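Long-range contacts in periplasmic binding protein (PDB 4PAG), which probably binds a small solute in the periplasm and delivers it to an ABC importer of the iron-siderophore and vitamin B12 type: residues D91-W96 and A110-P115; T98-E103 and C206-V211; V173-G178 and W268-P273. One frame throughout, in Å; residues are numbered along the deposited sequence.

Contact 1 of 3, residues D91-W96 and A110-P115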
ATOM      1  N   ASP A  91      22.718  -6.794   6.277  1.00 24.96           N
ATOM      2  CA  ASP A  91      23.720  -6.406   5.262  1.00 25.30           C
ATOM      3  C   ASP A  91      23.382  -5.049   4.640  1.00 25.27           C
ATOM      4  O   ASP A  91      24.266  -4.287   4.252  1.00 26.82           O
ATOM      5  CB  ASP A  91      23.815  -7.458   4.153  1.00 29.57           C
ATOM      6  CG  ASP A  91      24.216  -8.832   4.673  1.00 33.18           C
ATOM      7  OD1 ASP A  91      25.094  -8.898   5.552  1.00 41.83           O
ATOM      8  OD2 ASP A  91      23.655  -9.849   4.203  1.00 33.38           O
ATOM      9  N   VAL A  92      22.091  -4.761   4.531  1.00 23.69           N
ATOM     10  CA  VAL A  92      21.635  -3.499   3.964  1.00 20.81           C
ATOM     11  C   VAL A  92      20.251  -3.165   4.529  1.00 19.47           C
ATOM     12  O   VAL A  92      19.505  -4.065   4.927  1.00 17.85           O
ATOM     13  CB  VAL A  92      21.623  -3.564   2.416  1.00 21.09           C
ATOM     14  CG1 VAL A  92      20.564  -4.536   1.916  1.00 21.73           C
ATOM     15  CG2 VAL A  92      21.429  -2.184   1.806  1.00 19.84           C
ATOM     16  N   ILE A  93      19.948  -1.872   4.602  1.00 18.73           N
ATOM     17  CA  ILE A  93      18.626  -1.384   4.991  1.00 19.21           C
ATOM     18  C   ILE A  93      18.020  -0.690   3.771  1.00 18.14           C
ATOM     19  O   ILE A  93      18.683   0.100   3.111  1.00 18.20           O
ATOM     20  CB  ILE A  93      18.710  -0.386   6.165  1.00 21.13           C
ATOM     21  CG1 ILE A  93      19.275  -1.081   7.408  1.00 23.28           C
ATOM     22  CG2 ILE A  93      17.338   0.220   6.469  1.00 21.19           C
ATOM     23  CD1 ILE A  93      19.579  -0.141   8.554  1.00 24.60           C
ATOM     24  N   ILE A  94      16.774  -1.018   3.463  1.00 18.03           N
ATOM     25  CA  ILE A  94      16.056  -0.390   2.380  1.00 17.46           C
ATOM     26  C   ILE A  94      15.044   0.562   3.003  1.00 17.43           C
ATOM     27  O   ILE A  94      14.241   0.149   3.836  1.00 19.08           O
ATOM     28  CB  ILE A  94      15.313  -1.424   1.512  1.00 17.73           C
ATOM     29  CG1 ILE A  94      16.251  -2.548   1.042  1.00 19.95           C
ATOM     30  CG2 ILE A  94      14.666  -0.737   0.326  1.00 16.87           C
ATOM     31  CD1 ILE A  94      17.410  -2.099   0.176  1.00 21.35           C
ATOM     32  N   THR A  95      15.084   1.829   2.604  1.00 17.10           N
ATOM     33  CA  THR A  95      14.186   2.832   3.168  1.00 17.07           C
ATOM     34  C   THR A  95      13.178   3.393   2.171  1.00 18.12           C
ATOM     35  O   THR A  95      13.309   3.234   0.952  1.00 18.52           O
ATOM     36  CB  THR A  95      14.956   4.001   3.814  1.00 17.54           C
ATOM     37  OG1 THR A  95      15.471   4.876   2.805  1.00 18.70           O
ATOM     38  CG2 THR A  95      16.092   3.493   4.667  1.00 18.03           C
ATOM     39  N   TRP A  96      12.171   4.056   2.731  1.00 16.74           N
ATOM     40  CA  TRP A  96      11.095   4.695   1.980  1.00 17.23           C
ATOM     41  C   TRP A  96      11.505   6.139   1.645  1.00 17.29           C
ATOM     42  O   TRP A  96      11.681   6.959   2.535  1.00 18.51           O
ATOM     43  CB  TRP A  96       9.839   4.623   2.852  1.00 16.97           C
ATOM     44  CG  TRP A  96       8.564   5.166   2.314  1.00 17.90           C
ATOM     45  CD1 TRP A  96       8.321   5.679   1.075  1.00 18.59           C
ATOM     46  CD2 TRP A  96       7.321   5.202   3.016  1.00 17.76           C
ATOM     47  NE1 TRP A  96       7.002   6.060   0.975  1.00 18.58           N
ATOM     48  CE2 TRP A  96       6.370   5.780   2.158  1.00 18.99           C
ATOM     49  CE3 TRP A  96       6.931   4.832   4.307  1.00 19.06           C
ATOM     50  CZ2 TRP A  96       5.042   5.977   2.540  1.00 19.09           C
ATOM     51  CZ3 TRP A  96       5.610   5.022   4.686  1.00 19.16           C
ATOM     52  CH2 TRP A  96       4.685   5.598   3.806  1.00 19.81           C
ATOM     53  N   ALA A 110      22.622   7.522   9.933  1.00 30.79           N
ATOM     54  CA  ALA A 110      23.993   7.966  10.203  1.00 30.74           C
ATOM     55  C   ALA A 110      24.477   7.401  11.535  1.00 33.00           C
ATOM     56  O   ALA A 110      25.595   6.910  11.655  1.00 37.44           O
ATOM     57  CB  ALA A 110      24.071   9.484  10.214  1.00 28.92           C
ATOM     58  N   ARG A 111      23.607   7.468  12.530  1.00 33.77           N
ATOM     59  CA  ARG A 111      23.890   6.927  13.851  1.00 38.70           C
ATOM     60  C   ARG A 111      24.145   5.420  13.820  1.00 38.05           C
ATOM     61  O   ARG A 111      25.064   4.932  14.474  1.00 40.40           O
ATOM     62  CB  ARG A 111      22.715   7.252  14.760  1.00 39.42           C
ATOM     63  CG  ARG A 111      22.840   6.772  16.183  1.00 38.99           C
ATOM     64  CD  ARG A 111      21.629   7.253  16.940  1.00 36.84           C
ATOM     65  NE  ARG A 111      21.426   6.507  18.166  1.00 38.92           N
ATOM     66  CZ  ARG A 111      20.360   6.642  18.946  1.00 43.80           C
ATOM     67  NH1 ARG A 111      19.393   7.501  18.625  1.00 43.90           N
ATOM     68  NH2 ARG A 111      20.261   5.914  20.049  1.00 45.29           N
ATOM     69  N   ILE A 112      23.333   4.707  13.042  1.00 39.72           N
ATOM     70  CA  ILE A 112      23.407   3.249  12.913  1.00 43.69           C
ATOM     71  C   ILE A 112      24.642   2.786  12.148  1.00 38.62           C
ATOM     72  O   ILE A 112      25.239   1.770  12.505  1.00 38.31           O
ATOM     73  CB  ILE A 112      22.141   2.693  12.207  1.00 49.88           C
ATOM     74  CG1 ILE A 112      20.918   2.834  13.115  1.00 56.64           C
ATOM     75  CG2 ILE A 112      22.311   1.236  11.799  1.00 53.84           C
ATOM     76  CD1 ILE A 112      21.073   2.192  14.478  1.00 58.78           C
ATOM     77  N   SER A 113      24.999   3.507  11.088  1.00 33.97           N
ATOM     78  CA  SER A 113      26.179   3.183  10.278  1.00 38.58           C
ATOM     79  C   SER A 113      26.087   1.790   9.624  1.00 40.27           C
ATOM     80  O   SER A 113      27.040   1.016   9.644  1.00 38.40           O
ATOM     81  CB  SER A 113      27.463   3.347  11.120  1.00 43.42           C
ATOM     82  OG  SER A 113      28.599   2.792  10.483  1.00 49.73           O
ATOM     83  N   ILE A 114      24.915   1.488   9.065  1.00 37.79           N
ATOM     84  CA  ILE A 114      24.699   0.312   8.211  1.00 35.56           C
ATOM     85  C   ILE A 114      24.397   0.853   6.812  1.00 28.05           C
ATOM     86  O   ILE A 114      23.697   1.854   6.697  1.00 25.61           O
ATOM     87  CB  ILE A 114      23.493  -0.531   8.697  1.00 36.68           C
ATOM     88  CG1 ILE A 114      23.764  -1.148  10.081  1.00 41.96           C
ATOM     89  CG2 ILE A 114      23.143  -1.632   7.692  1.00 34.48           C
ATOM     90  CD1 ILE A 114      24.609  -2.402  10.059  1.00 44.68           C
ATOM     91  N   PRO A 115      24.922   0.214   5.747  1.00 27.01           N
ATOM     92  CA  PRO A 115      24.585   0.633   4.379  1.00 26.45           C
ATOM     93  C   PRO A 115      23.073   0.742   4.144  1.00 22.81           C
ATOM     94  O   PRO A 115      22.330  -0.152   4.540  1.00 22.62           O
ATOM     95  CB  PRO A 115      25.164  -0.497   3.524  1.00 28.71           C
ATOM     96  CG  PRO A 115      26.323  -0.991   4.317  1.00 31.53           C
ATOM     97  CD  PRO A 115      25.889  -0.900   5.750  1.00 29.71           C
TER
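Ile93 and Pro115 make the one hydrogen bond of this contact: Ile93 N donates to Pro115 O over 2.9 Å. The nitrogen lies in the carbonyl plane and meets the oxygen at a C=O...N angle of 157°. The same oxygen also touches Val92, whose CA approaches to 3.5 Å in a CA-H...O contact and whose CG2 lies equally near. The side chain of Ile93 carries the apolar half. Its CB stands 4.0 Å from Pro115 O. CG1, anti to the carbonyl carbon (chi1 -63°), then meets Ile114 CG2 at 3.9 Å. At the tip, CD1 rests against both Ile114 CB and CG2, the nearer being CB at 3.9 Å. Its more distant neighbour, Ile112 CG2, is only loosely touched by CD1, at 4.5 Å. The side chains of Ile93 and Ile114 cross at about a right angle. On the outer margin the Pro115 ring lies beside the backbone of Asp91, with CG 3.9 Å from Asp91 O. The Asp91 carboxylate is engaged away from Pro115, where OD2 accepts from the backbone N-H groups of Thr21 and Arg22. The chain leaves the helix at Ser113 with positive phi and swings Ile114 and Pro115 against the strand. These residues belong to the beta-alpha-beta unit of strand 92-96, helix 99-112 and strand 116-119, and the Pro115 bond begins the parallel pairing that Ile93 and Thr95 continue with Leu117. Strand 23-25 pairs along the other edge of 92-96, while Leu109 of helix 99-112 and Ile85 of helix 82-88 pack on Ile93.

Contact 2 of 3, residues T98-E103 and C206-V211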
ATOM      1  N   THR A  98      10.549   9.358   0.773  1.00 17.94           N
ATOM      2  CA  THR A  98       9.420  10.296   0.711  1.00 18.88           C
ATOM      3  C   THR A  98       9.748  11.506   1.604  1.00 19.69           C
ATOM      4  O   THR A  98      10.348  11.335   2.679  1.00 16.91           O
ATOM      5  CB  THR A  98       8.092   9.585   1.089  1.00 20.51           C
ATOM      6  OG1 THR A  98       6.961  10.412   0.757  1.00 22.12           O
ATOM      7  CG2 THR A  98       8.054   9.210   2.563  1.00 21.39           C
ATOM      8  N   PRO A  99       9.403  12.729   1.147  1.00 18.73           N
ATOM      9  CA  PRO A  99       9.917  13.943   1.801  1.00 20.82           C
ATOM     10  C   PRO A  99       9.582  14.095   3.276  1.00 19.70           C
ATOM     11  O   PRO A  99      10.411  14.580   4.024  1.00 19.60           O
ATOM     12  CB  PRO A  99       9.311  15.101   0.993  1.00 22.61           C
ATOM     13  CG  PRO A  99       8.558  14.503  -0.134  1.00 24.07           C
ATOM     14  CD  PRO A  99       8.767  13.020  -0.150  1.00 22.26           C
ATOM     15  N   LEU A 100       8.393  13.675   3.699  1.00 20.53           N
ATOM     16  CA  LEU A 100       8.019  13.776   5.103  1.00 20.61           C
ATOM     17  C   LEU A 100       8.779  12.805   6.021  1.00 20.54           C
ATOM     18  O   LEU A 100       8.726  12.965   7.236  1.00 22.11           O
ATOM     19  CB  LEU A 100       6.505  13.587   5.271  1.00 22.05           C
ATOM     20  CG  LEU A 100       5.633  14.646   4.583  1.00 22.93           C
ATOM     21  CD1 LEU A 100       4.174  14.213   4.589  1.00 26.02           C
ATOM     22  CD2 LEU A 100       5.780  16.013   5.231  1.00 25.31           C
ATOM     23  N   LEU A 101       9.476  11.814   5.458  1.00 17.01           N
ATOM     24  CA  LEU A 101      10.266  10.860   6.269  1.00 18.58           C
ATOM     25  C   LEU A 101      11.786  10.933   6.098  1.00 18.50           C
ATOM     26  O   LEU A 101      12.517  10.422   6.946  1.00 18.73           O
ATOM     27  CB  LEU A 101       9.806   9.416   5.994  1.00 18.76           C
ATOM     28  CG  LEU A 101       8.370   9.114   6.446  1.00 20.29           C
ATOM     29  CD1 LEU A 101       7.914   7.746   5.970  1.00 20.97           C
ATOM     30  CD2 LEU A 101       8.240   9.211   7.952  1.00 22.24           C
ATOM     31  N   ASN A 102      12.268  11.554   5.024  1.00 20.83           N
ATOM     32  CA  ASN A 102      13.688  11.437   4.659  1.00 21.81           C
ATOM     33  C   ASN A 102      14.647  12.048   5.686  1.00 23.24           C
ATOM     34  O   ASN A 102      15.725  11.507   5.900  1.00 24.89           O
ATOM     35  CB  ASN A 102      13.958  12.029   3.264  1.00 22.16           C
ATOM     36  CG  ASN A 102      13.439  11.148   2.136  1.00 21.50           C
ATOM     37  OD1 ASN A 102      13.223   9.947   2.307  1.00 19.61           O
ATOM     38  ND2 ASN A 102      13.243  11.744   0.973  1.00 24.07           N
ATOM     39  N   GLU A 103      14.253  13.152   6.323  1.00 24.32           N
ATOM     40  CA  GLU A 103      15.136  13.850   7.275  1.00 26.84           C
ATOM     41  C   GLU A 103      15.478  12.953   8.462  1.00 27.22           C
ATOM     42  O   GLU A 103      16.650  12.643   8.709  1.00 25.03           O
ATOM     43  CB  GLU A 103      14.498  15.159   7.775  1.00 30.96           C
ATOM     44  CG  GLU A 103      15.406  15.978   8.690  1.00 35.14           C
ATOM     45  CD  GLU A 103      14.788  17.287   9.175  1.00 40.54           C
ATOM     46  OE1 GLU A 103      13.562  17.482   9.049  1.00 37.97           O
ATOM     47  OE2 GLU A 103      15.538  18.131   9.706  1.00 46.54           O
ATOM     48  N   CYS A 206      -6.702  19.267  -0.947  1.00 20.75           N
ATOM     49  CA  CYS A 206      -5.563  19.864  -0.225  1.00 20.38           C
ATOM     50  C   CYS A 206      -4.322  19.036  -0.533  1.00 18.75           C
ATOM     51  O   CYS A 206      -4.396  18.078  -1.308  1.00 18.11           O
ATOM     52  CB  CYS A 206      -5.798  19.920   1.298  1.00 22.75           C
ATOM     53  SG  CYS A 206      -6.517  18.433   2.057  1.00 28.47           S
ATOM     54  N   VAL A 207      -3.190  19.416   0.057  1.00 18.83           N
ATOM     55  CA  VAL A 207      -1.946  18.650  -0.054  1.00 18.20           C
ATOM     56  C   VAL A 207      -1.550  18.154   1.334  1.00 16.66           C
ATOM     57  O   VAL A 207      -1.474  18.925   2.293  1.00 16.96           O
ATOM     58  CB  VAL A 207      -0.791  19.486  -0.662  1.00 19.91           C
ATOM     59  CG1 VAL A 207       0.493  18.665  -0.740  1.00 22.81           C
ATOM     60  CG2 VAL A 207      -1.161  19.975  -2.053  1.00 20.36           C
ATOM     61  N   GLN A 208      -1.281  16.860   1.428  1.00 17.42           N
ATOM     62  CA  GLN A 208      -0.833  16.238   2.670  1.00 18.02           C
ATOM     63  C   GLN A 208       0.371  16.962   3.270  1.00 19.28           C
ATOM     64  O   GLN A 208       1.359  17.196   2.582  1.00 17.33           O
ATOM     65  CB  GLN A 208      -0.441  14.795   2.379  1.00 19.12           C
ATOM     66  CG  GLN A 208       0.154  14.030   3.549  1.00 18.28           C
ATOM     67  CD  GLN A 208       0.691  12.677   3.130  1.00 18.55           C
ATOM     68  OE1 GLN A 208       0.832  12.391   1.937  1.00 18.03           O
ATOM     69  NE2 GLN A 208       1.006  11.835   4.118  1.00 16.92           N
ATOM     70  N   ASN A 209       0.296  17.292   4.554  1.00 20.14           N
ATOM     71  CA  ASN A 209       1.422  17.934   5.239  1.00 22.28           C
ATOM     72  C   ASN A 209       1.799  17.290   6.565  1.00 22.24           C
ATOM     73  O   ASN A 209       2.547  17.873   7.336  1.00 25.32           O
ATOM     74  CB  ASN A 209       1.147  19.433   5.420  1.00 27.81           C
ATOM     75  CG  ASN A 209       0.092  19.723   6.468  1.00 33.51           C
ATOM     76  OD1 ASN A 209      -0.734  18.873   6.801  1.00 44.63           O
ATOM     77  ND2 ASN A 209       0.112  20.940   6.992  1.00 41.23           N
ATOM     78  N   SER A 210       1.280  16.096   6.830  1.00 19.67           N
ATOM     79  CA  SER A 210       1.694  15.301   7.985  1.00 20.17           C
ATOM     80  C   SER A 210       1.868  13.874   7.506  1.00 18.02           C
ATOM     81  O   SER A 210       1.235  13.470   6.539  1.00 17.75           O
ATOM     82  CB  SER A 210       0.644  15.355   9.094  1.00 21.94           C
ATOM     83  OG  SER A 210      -0.542  14.665   8.714  1.00 24.13           O
ATOM     84  N   VAL A 211       2.717  13.107   8.174  1.00 16.13           N
ATOM     85  CA  VAL A 211       2.934  11.722   7.781  1.00 16.53           C
ATOM     86  C   VAL A 211       1.640  10.895   7.853  1.00 16.83           C
ATOM     87  O   VAL A 211       1.337  10.131   6.935  1.00 16.51           O
ATOM     88  CB  VAL A 211       4.020  11.062   8.658  1.00 17.70           C
ATOM     89  CG1 VAL A 211       4.119   9.570   8.365  1.00 18.84           C
ATOM     90  CG2 VAL A 211       5.359  11.739   8.420  1.00 17.41           C
TER
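Leu100 and Val211 form the centre of a largely apolar surface contact between residues 98-103, where helix 99-112 sets out, and the loop 206-211. Val211 CG2 lies 3.8 Å from Leu100 CB and touches the carbonyl oxygen of Leu100 as well. The same methyl reaches Leu101 CD2 at 3.9 Å, and Val211 CG1 is a little farther from that CD2. Leu101 and Val211 cross at about a right angle, with the branch ends of both meeting. The second kind of contact sets methyl carbon against polar groups. Leu100 CG is anti to the carbonyl carbon (chi1 -63°), and beyond it CD1 lies against the backbone of Ser210, 3.6 Å from Ser210 O. Beside that oxygen the amide end of Gln208 borders the same methyl, NE2 being 4.0 Å from Leu100 CD1. Hydrogen bonds fix the loop itself instead of spanning the contact. Gln208 NE2 donates to Ser210 O over 2.9 Å, with an N-H...O angle of 148° and the oxygen tilted 17° from the amide plane. Gln208 OE1 accepts from the backbone N of Phe190, so the amide is held at both ends and its rotation is set. An alanine in place of Gln208 would probably leave Ser210 O and Phe190 N without these partners and open a gap beside Leu100 CD1. The loop is also tied outward: Val211 O accepts from His191 NE2, and Cys206 is joined by a disulfide to Cys186. Helix 99-112 belongs to the unit around strand 92-96, whereas the loop follows strand 201-202 of the other parallel sheet. The contact therefore bridges the two lobes, each built on its own sheet, of the bilobal fold known from periplasmic binding proteins of this family.

Contact 3 of 3, residues V173-G178 and W268-P273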
ATOM      1  N   VAL A 173     -15.446  10.624  -5.198  1.00 15.09           N
ATOM      2  CA  VAL A 173     -15.230   9.624  -4.165  1.00 14.21           C
ATOM      3  C   VAL A 173     -14.762  10.271  -2.852  1.00 14.02           C
ATOM      4  O   VAL A 173     -13.941  11.198  -2.846  1.00 13.68           O
ATOM      5  CB  VAL A 173     -14.261   8.500  -4.652  1.00 14.87           C
ATOM      6  CG1 VAL A 173     -12.928   9.053  -5.132  1.00 15.99           C
ATOM      7  CG2 VAL A 173     -14.029   7.456  -3.569  1.00 15.54           C
ATOM      8  N   TYR A 174     -15.316   9.776  -1.746  1.00 12.91           N
ATOM      9  CA  TYR A 174     -14.912  10.153  -0.408  1.00 12.42           C
ATOM     10  C   TYR A 174     -14.227   8.961   0.242  1.00 12.47           C
ATOM     11  O   TYR A 174     -14.775   7.863   0.280  1.00 13.45           O
ATOM     12  CB  TYR A 174     -16.121  10.584   0.430  1.00 12.20           C
ATOM     13  CG  TYR A 174     -15.772  10.907   1.863  1.00 12.66           C
ATOM     14  CD1 TYR A 174     -14.951  11.987   2.165  1.00 13.23           C
ATOM     15  CD2 TYR A 174     -16.235  10.123   2.914  1.00 13.44           C
ATOM     16  CE1 TYR A 174     -14.610  12.282   3.470  1.00 13.33           C
ATOM     17  CE2 TYR A 174     -15.898  10.411   4.231  1.00 13.44           C
ATOM     18  CZ  TYR A 174     -15.086  11.496   4.496  1.00 14.14           C
ATOM     19  OH  TYR A 174     -14.743  11.809   5.780  1.00 15.46           O
ATOM     20  N   TYR A 175     -13.016   9.182   0.740  1.00 12.61           N
ATOM     21  CA  TYR A 175     -12.262   8.151   1.443  1.00 11.92           C
ATOM     22  C   TYR A 175     -12.546   8.289   2.931  1.00 11.96           C
ATOM     23  O   TYR A 175     -12.087   9.232   3.571  1.00 13.02           O
ATOM     24  CB  TYR A 175     -10.771   8.320   1.144  1.00 12.62           C
ATOM     25  CG  TYR A 175      -9.842   7.295   1.761  1.00 13.52           C
ATOM     26  CD1 TYR A 175     -10.248   5.984   2.001  1.00 15.04           C
ATOM     27  CD2 TYR A 175      -8.537   7.643   2.080  1.00 15.13           C
ATOM     28  CE1 TYR A 175      -9.377   5.051   2.554  1.00 16.94           C
ATOM     29  CE2 TYR A 175      -7.663   6.726   2.630  1.00 16.25           C
ATOM     30  CZ  TYR A 175      -8.081   5.434   2.874  1.00 17.17           C
ATOM     31  OH  TYR A 175      -7.191   4.539   3.437  1.00 16.40           O
ATOM     32  N   ALA A 176     -13.338   7.367   3.472  1.00 12.27           N
ATOM     33  CA  ALA A 176     -13.805   7.483   4.851  1.00 12.40           C
ATOM     34  C   ALA A 176     -12.895   6.703   5.775  1.00 12.88           C
ATOM     35  O   ALA A 176     -12.855   5.482   5.730  1.00 13.56           O
ATOM     36  CB  ALA A 176     -15.235   6.989   4.975  1.00 11.87           C
ATOM     37  N   GLU A 177     -12.172   7.422   6.622  1.00 13.04           N
ATOM     38  CA  GLU A 177     -11.242   6.810   7.554  1.00 13.42           C
ATOM     39  C   GLU A 177     -11.729   6.997   8.981  1.00 14.80           C
ATOM     40  O   GLU A 177     -12.628   7.802   9.240  1.00 15.05           O
ATOM     41  CB  GLU A 177      -9.863   7.431   7.374  1.00 14.24           C
ATOM     42  CG  GLU A 177      -9.237   7.129   6.025  1.00 14.43           C
ATOM     43  CD  GLU A 177      -7.875   7.777   5.892  1.00 16.07           C
ATOM     44  OE1 GLU A 177      -7.847   9.032   5.834  1.00 16.62           O
ATOM     45  OE2 GLU A 177      -6.855   7.041   5.863  1.00 16.02           O
ATOM     46  N   GLY A 178     -11.147   6.223   9.893  1.00 16.03           N
ATOM     47  CA  GLY A 178     -11.509   6.256  11.296  1.00 15.94           C
ATOM     48  C   GLY A 178     -12.807   5.535  11.610  1.00 17.28           C
ATOM     49  O   GLY A 178     -13.553   5.122  10.721  1.00 16.20           O
ATOM     50  N   TRP A 268      -5.209  -3.394   0.756  1.00 14.42           N
ATOM     51  CA  TRP A 268      -5.200  -3.173  -0.684  1.00 14.50           C
ATOM     52  C   TRP A 268      -4.925  -1.722  -1.094  1.00 13.61           C
ATOM     53  O   TRP A 268      -4.533  -1.495  -2.232  1.00 13.78           O
ATOM     54  CB  TRP A 268      -6.517  -3.645  -1.335  1.00 15.33           C
ATOM     55  CG  TRP A 268      -6.640  -5.136  -1.478  1.00 14.82           C
ATOM     56  CD1 TRP A 268      -5.934  -6.092  -0.799  1.00 15.13           C
ATOM     57  CD2 TRP A 268      -7.544  -5.842  -2.332  1.00 13.96           C
ATOM     58  NE1 TRP A 268      -6.328  -7.338  -1.194  1.00 15.00           N
ATOM     59  CE2 TRP A 268      -7.321  -7.217  -2.129  1.00 14.23           C
ATOM     60  CE3 TRP A 268      -8.523  -5.445  -3.251  1.00 13.62           C
ATOM     61  CZ2 TRP A 268      -8.035  -8.201  -2.818  1.00 13.51           C
ATOM     62  CZ3 TRP A 268      -9.229  -6.424  -3.928  1.00 12.86           C
ATOM     63  CH2 TRP A 268      -8.983  -7.779  -3.704  1.00 13.30           C
ATOM     64  N   THR A 269      -5.121  -0.748  -0.203  1.00 13.35           N
ATOM     65  CA  THR A 269      -4.977   0.669  -0.606  1.00 14.95           C
ATOM     66  C   THR A 269      -4.136   1.597   0.282  1.00 13.80           C
ATOM     67  O   THR A 269      -3.642   2.610  -0.213  1.00 15.26           O
ATOM     68  CB  THR A 269      -6.356   1.341  -0.858  1.00 15.22           C
ATOM     69  OG1 THR A 269      -7.007   1.630   0.385  1.00 16.17           O
ATOM     70  CG2 THR A 269      -7.249   0.450  -1.697  1.00 16.83           C
ATOM     71  N   ASP A 270      -3.946   1.263   1.559  1.00 14.10           N
ATOM     72  CA  ASP A 270      -3.361   2.211   2.518  1.00 14.33           C
ATOM     73  C   ASP A 270      -3.029   1.525   3.859  1.00 14.74           C
ATOM     74  O   ASP A 270      -3.517   0.434   4.132  1.00 15.34           O
ATOM     75  CB  ASP A 270      -4.371   3.344   2.746  1.00 14.48           C
ATOM     76  CG  ASP A 270      -3.779   4.552   3.437  1.00 14.70           C
ATOM     77  OD1 ASP A 270      -2.538   4.708   3.452  1.00 15.88           O
ATOM     78  OD2 ASP A 270      -4.573   5.368   3.957  1.00 15.10           O
ATOM     79  N   ARG A 271      -2.186   2.153   4.682  1.00 13.02           N
ATOM     80  CA  ARG A 271      -1.949   1.693   6.050  1.00 14.79           C
ATOM     81  C   ARG A 271      -1.388   0.262   6.067  1.00 15.17           C
ATOM     82  O   ARG A 271      -1.880  -0.593   6.795  1.00 15.72           O
ATOM     83  CB  ARG A 271      -3.249   1.771   6.887  1.00 15.85           C
ATOM     84  CG  ARG A 271      -4.033   3.066   6.756  1.00 15.77           C
ATOM     85  CD  ARG A 271      -3.248   4.297   7.206  1.00 17.21           C
ATOM     86  NE  ARG A 271      -3.912   5.533   6.793  1.00 18.73           N
ATOM     87  CZ  ARG A 271      -3.560   6.762   7.179  1.00 16.27           C
ATOM     88  NH1 ARG A 271      -2.557   6.957   8.027  1.00 15.18           N
ATOM     89  NH2 ARG A 271      -4.227   7.809   6.718  1.00 17.07           N
ATOM     90  N   PRO A 272      -0.324   0.007   5.285  1.00 13.72           N
ATOM     91  CA  PRO A 272       0.500   0.946   4.541  1.00 14.46           C
ATOM     92  C   PRO A 272       0.167   1.118   3.054  1.00 13.73           C
ATOM     93  O   PRO A 272      -0.429   0.231   2.439  1.00 11.57           O
ATOM     94  CB  PRO A 272       1.872   0.293   4.620  1.00 15.72           C
ATOM     95  CG  PRO A 272       1.548  -1.170   4.525  1.00 16.62           C
ATOM     96  CD  PRO A 272       0.243  -1.353   5.243  1.00 15.33           C
ATOM     97  N   PRO A 273       0.610   2.244   2.471  1.00 14.91           N
ATOM     98  CA  PRO A 273       0.784   2.312   1.027  1.00 16.43           C
ATOM     99  C   PRO A 273       1.749   1.196   0.640  1.00 17.47           C
ATOM    100  O   PRO A 273       2.733   0.978   1.340  1.00 19.30           O
ATOM    101  CB  PRO A 273       1.439   3.676   0.795  1.00 18.00           C
ATOM    102  CG  PRO A 273       1.334   4.414   2.068  1.00 18.91           C
ATOM    103  CD  PRO A 273       1.156   3.419   3.163  1.00 16.38           C
TER
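Arg271 and Glu177 are joined by a salt bridge in which Arg271 NH2 donates to Glu177 OE2 over 2.9 Å. The nitrogen comes from the syn side of the carboxylate, and the two planes are turned 44° apart. Arg271 NE adds a weak bond to the same OE2 at 3.4 Å. That NE also forms a salt bridge of 2.9 Å with Asp270 OD2, its own neighbour in the chain. Glu177 OE2 and Asp270 OD2 thus lie 3.4 Å apart, two like charges whose repulsion the guanidinium probably offsets. On the anti lone pair of Asp270 OD2 sits Tyr175, whose OH donates to that atom at 2.8 Å. The Asp270 oxygen lies at the edge of the phenol, in its plane, while the carboxylate is turned 50° from the ring. Tyr175 CG is anti to the backbone N (chi1 -178°), on a CB that already points toward the loop 268-273. Together Glu177, Asp270 and Arg271 form a salt-bridge network at the C-terminal end of strand 172-176, in the parallel sheet of one lobe of this binding-protein fold. The polar groups have partners outside as well: His191 ND1 bonds to Asp270 OD1, Glu185 makes a second salt bridge to Arg271 NH2, and Gln233 NE2 bonds to the Tyr175 hydroxyl. In the packing, Glu177 CG lies over one face of the Tyr175 ring, 3.7 Å above it and displaced toward the rim. The Tyr175 hydroxyl also presses close on Asp270 CB, at 3.1 Å. Thr269, whose side chain lies about 10 Å from the bound histidine, turns OG1 loosely toward the Tyr175 hydroxyl and packs on Pro194 and Ile284.

Contact 3 is buried near the centre of the chain, contact 1 partly buried near one end, and contact 2 at the surface. Contacts 1 and 2 share helix 99-112, using it near opposite ends, and they meet where Trp96 CE3 packs on Leu101 CD1. Trp96 also reaches Pro273 of contact 3, whereas contacts 2 and 3 do not touch, their centres about 17 Å apart. Chemistry follows place: contact 1 combines parallel-sheet pairing with aliphatic packing, contact 2 relies on methyl groups between lobes, and contact 3 spends its burial on charges. His191 bonds to a residue in both contacts 2 and 3.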